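Local coordinates for hypothetical protein (Psychrobacter arcticus, PDB 2I9W) that is of unknown function but binds two zinc ions and contains an NTF2-like, cystatin-like middle domain, at residues A[8-12]-A[58-62]. Sequence-based numbering, arbitrary orientation. Where two conformers were deposited one is given.
Sequences TCPCQ and RTRYS. With ZN (zinc ion), chain B.
The N-terminal four-cysteine zinc site rests here on helix 53-66 of the NTF2-like domain, with Cys11 facing Arg58 and Ser62 one helical turn apart. Two thiolates of the site come from segment 8-12: zinc lies 2.3 Å from Cys9 SG and 2.4 Å from Cys11 SG, and Cys29 and Cys30 complete the set. The short Cys-Pro-Cys turn, 3-10 in form at 10-12, is closed by a backbone bond from Gln12 N to Cys9 O, consistent with both sulfurs converging on one metal. Cys11 sends its sulfur between its own N and carbonyl carbon (chi1 85°), placing SG alongside Arg58 CB, CG and CD, where the arginine chain runs extended from CG to NE. Arg58 has two conformers, and what its end does holds for one of them: there Arg58 NH1 would give a weak hydrogen bond to Cys11 SG, 3.7 Å long with an N-H...S angle of 154°, and in that conformer it would probably offset a little of the negative charge on the zinc-bound sulfur. The same Arg58 NH1 would stand 3.1 Å from Cys11 O, which meets the guanidinium at its edge, while Arg58 NE forms a salt bridge with Glu54. The sheet of the NTF2-like domain also reaches this contact, since Leu101 of strand 97-107 touches Cys11, Arg58 and Tyr61. Ser62 OG is anchored to its own helix by donating to Arg58 O at 3.2 Å, from above the carbonyl plane, and it accepts a weak bond from Cys11 N, bent to 121°. Ser62 OG also lies 3.4 Å from Cys11 CB and 3.9 Å from Pro10 CB. Tyr61 puts its ring edge to the turn, CE2 3.4 Å from Pro10 O, and one water joins Tyr61 OH to that same carbonyl.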
ATOM      1  N   THR A   8      10.183   7.311  15.245  1.00 25.50           N
ATOM      2  CA  THR A   8      10.394   6.231  14.317  1.00 24.35           C
ATOM      3  C   THR A   8       9.198   6.154  13.354  1.00 21.44           C
ATOM      4  O   THR A   8       8.006   6.178  13.747  1.00 20.05           O
ATOM      5  CB  THR A   8      10.679   4.885  15.056  1.00 24.50           C
ATOM      6  OG1 THR A   8      11.774   5.049  15.986  1.00 22.99           O
ATOM      7  CG2 THR A   8      10.983   3.773  14.101  1.00 22.79           C
ATOM      8  N   CYS A   9       9.513   6.087  12.084  1.00 17.50           N
ATOM      9  CA  CYS A   9       8.476   5.896  11.074  1.00 19.10           C
ATOM     10  C   CYS A   9       7.669   4.627  11.402  1.00 17.81           C
ATOM     11  O   CYS A   9       8.244   3.602  11.769  1.00 19.14           O
ATOM     12  CB  CYS A   9       9.055   5.782   9.687  1.00 17.42           C
ATOM     13  SG  CYS A   9       7.763   5.925   8.432  1.00 18.79           S
ATOM     14  N   PRO A  10       6.335   4.673  11.288  1.00 19.89           N
ATOM     15  CA  PRO A  10       5.647   3.431  11.635  1.00 18.94           C
ATOM     16  C   PRO A  10       6.152   2.203  10.897  1.00 20.93           C
ATOM     17  O   PRO A  10       6.230   1.145  11.504  1.00 23.12           O
ATOM     18  CB  PRO A  10       4.187   3.732  11.338  1.00 20.25           C
ATOM     19  CG  PRO A  10       4.064   5.191  11.481  1.00 19.59           C
ATOM     20  CD  PRO A  10       5.384   5.763  11.020  1.00 20.22           C
ATOM     21  N   CYS A  11       6.525   2.336   9.625  1.00 17.74           N
ATOM     22  CA  CYS A  11       6.954   1.169   8.830  1.00 18.89           C
ATOM     23  C   CYS A  11       8.279   0.585   9.259  1.00 20.63           C
ATOM     24  O   CYS A  11       8.651  -0.503   8.797  1.00 21.43           O
ATOM     25  CB  CYS A  11       7.003   1.474   7.330  1.00 17.85           C
ATOM     26  SG  CYS A  11       8.509   2.223   6.791  1.00 20.58           S
ATOM     27  N   GLN A  12       8.994   1.320  10.112  1.00 19.47           N
ATOM     28  CA  GLN A  12      10.296   0.924  10.621  1.00 23.03           C
ATOM     29  C   GLN A  12      10.200   0.203  11.961  1.00 20.93           C
ATOM     30  O   GLN A  12      11.219  -0.254  12.473  1.00 22.82           O
ATOM     31  CB  GLN A  12      11.194   2.143  10.798  1.00 23.68           C
ATOM     32  CG  GLN A  12      11.442   2.889   9.526  1.00 24.12           C
ATOM     33  CD  GLN A  12      12.528   2.288   8.695  1.00 35.96           C
ATOM     34  OE1 GLN A  12      13.663   2.139   9.154  1.00 34.11           O
ATOM     35  NE2 GLN A  12      12.210   1.967   7.444  1.00 34.65           N
ATOM     36  N   ARG A  58       4.876  -0.072   2.306  1.00 20.07           N
ATOM     37  CA  ARG A  58       5.321   0.554   3.567  0.50 18.64           C
ATOM     38  C   ARG A  58       4.609   1.860   3.816  1.00 20.24           C
ATOM     39  O   ARG A  58       4.117   2.119   4.923  1.00 18.72           O
ATOM     40  CB  ARG A  58       6.827   0.802   3.559  0.50 19.44           C
ATOM     41  CG  ARG A  58       7.610  -0.439   3.776  0.50 15.82           C
ATOM     42  CD  ARG A  58       9.080  -0.204   3.481  0.50 19.18           C
ATOM     43  NE  ARG A  58       9.903  -1.378   3.760  0.50 17.73           N
ATOM     44  CZ  ARG A  58      10.298  -1.766   4.974  0.50 20.91           C
ATOM     45  NH1 ARG A  58       9.955  -1.098   6.078  0.50 21.77           N
ATOM     46  NH2 ARG A  58      11.061  -2.846   5.083  0.50 27.11           N
ATOM     47  N   THR A  59       4.562   2.702   2.790  1.00 17.71           N
ATOM     48  CA  THR A  59       3.835   3.999   2.928  1.00 18.56           C
ATOM     49  C   THR A  59       2.353   3.786   3.233  1.00 19.10           C
ATOM     50  O   THR A  59       1.769   4.568   3.970  1.00 18.11           O
ATOM     51  CB  THR A  59       4.010   4.946   1.681  1.00 19.68           C
ATOM     52  OG1 THR A  59       3.397   4.337   0.512  1.00 18.34           O
ATOM     53  CG2 THR A  59       5.508   5.278   1.456  1.00 19.84           C
ATOM     54  N   ARG A  60       1.736   2.752   2.670  1.00 18.85           N
ATOM     55  CA  ARG A  60       0.326   2.473   3.015  1.00 20.40           C
ATOM     56  C   ARG A  60       0.143   2.049   4.486  1.00 18.57           C
ATOM     57  O   ARG A  60      -0.721   2.526   5.180  1.00 20.06           O
ATOM     58  CB  ARG A  60      -0.290   1.477   2.034  1.00 19.32           C
ATOM     59  CG  ARG A  60      -0.429   1.980   0.576  1.00 19.69           C
ATOM     60  CD  ARG A  60      -0.919   0.834  -0.348  1.00 19.19           C
ATOM     61  NE  ARG A  60      -2.133   0.153   0.152  1.00 20.41           N
ATOM     62  CZ  ARG A  60      -3.380   0.587  -0.002  1.00 19.83           C
ATOM     63  NH1 ARG A  60      -3.626   1.714  -0.666  1.00 21.59           N
ATOM     64  NH2 ARG A  60      -4.384  -0.125   0.506  1.00 21.79           N
ATOM     65  N   TYR A  61       0.986   1.130   4.942  1.00 20.03           N
ATOM     66  CA  TYR A  61       1.001   0.732   6.348  1.00 18.49           C
ATOM     67  C   TYR A  61       1.118   1.960   7.277  1.00 18.77           C
ATOM     68  O   TYR A  61       0.345   2.134   8.201  1.00 19.30           O
ATOM     69  CB  TYR A  61       2.158  -0.246   6.616  1.00 19.56           C
ATOM     70  CG  TYR A  61       2.265  -0.506   8.085  1.00 20.02           C
ATOM     71  CD1 TYR A  61       1.419  -1.378   8.695  1.00 21.45           C
ATOM     72  CD2 TYR A  61       3.181   0.191   8.865  1.00 19.81           C
ATOM     73  CE1 TYR A  61       1.446  -1.584  10.089  1.00 23.03           C
ATOM     74  CE2 TYR A  61       3.227   0.020  10.237  1.00 22.10           C
ATOM     75  CZ  TYR A  61       2.342  -0.877  10.857  1.00 20.56           C
ATOM     76  OH  TYR A  61       2.385  -1.087  12.221  1.00 20.77           O
ATOM     77  N   SER A  62       2.074   2.826   6.980  1.00 20.42           N
ATOM     78  CA  SER A  62       2.276   4.052   7.788  1.00 17.62           C
ATOM     79  C   SER A  62       1.051   4.971   7.713  1.00 17.87           C
ATOM     80  O   SER A  62       0.710   5.626   8.703  1.00 19.37           O
ATOM     81  CB  SER A  62       3.524   4.781   7.291  1.00 18.62           C
ATOM     82  OG  SER A  62       4.635   3.946   7.515  1.00 21.86           O
TER
HETATM   83 ZN    ZN B 200       8.350   4.590   6.620  1.00 17.46          ZN
HETATM   84  O   HOH W   1       4.090   0.619  13.419  1.00 17.17           O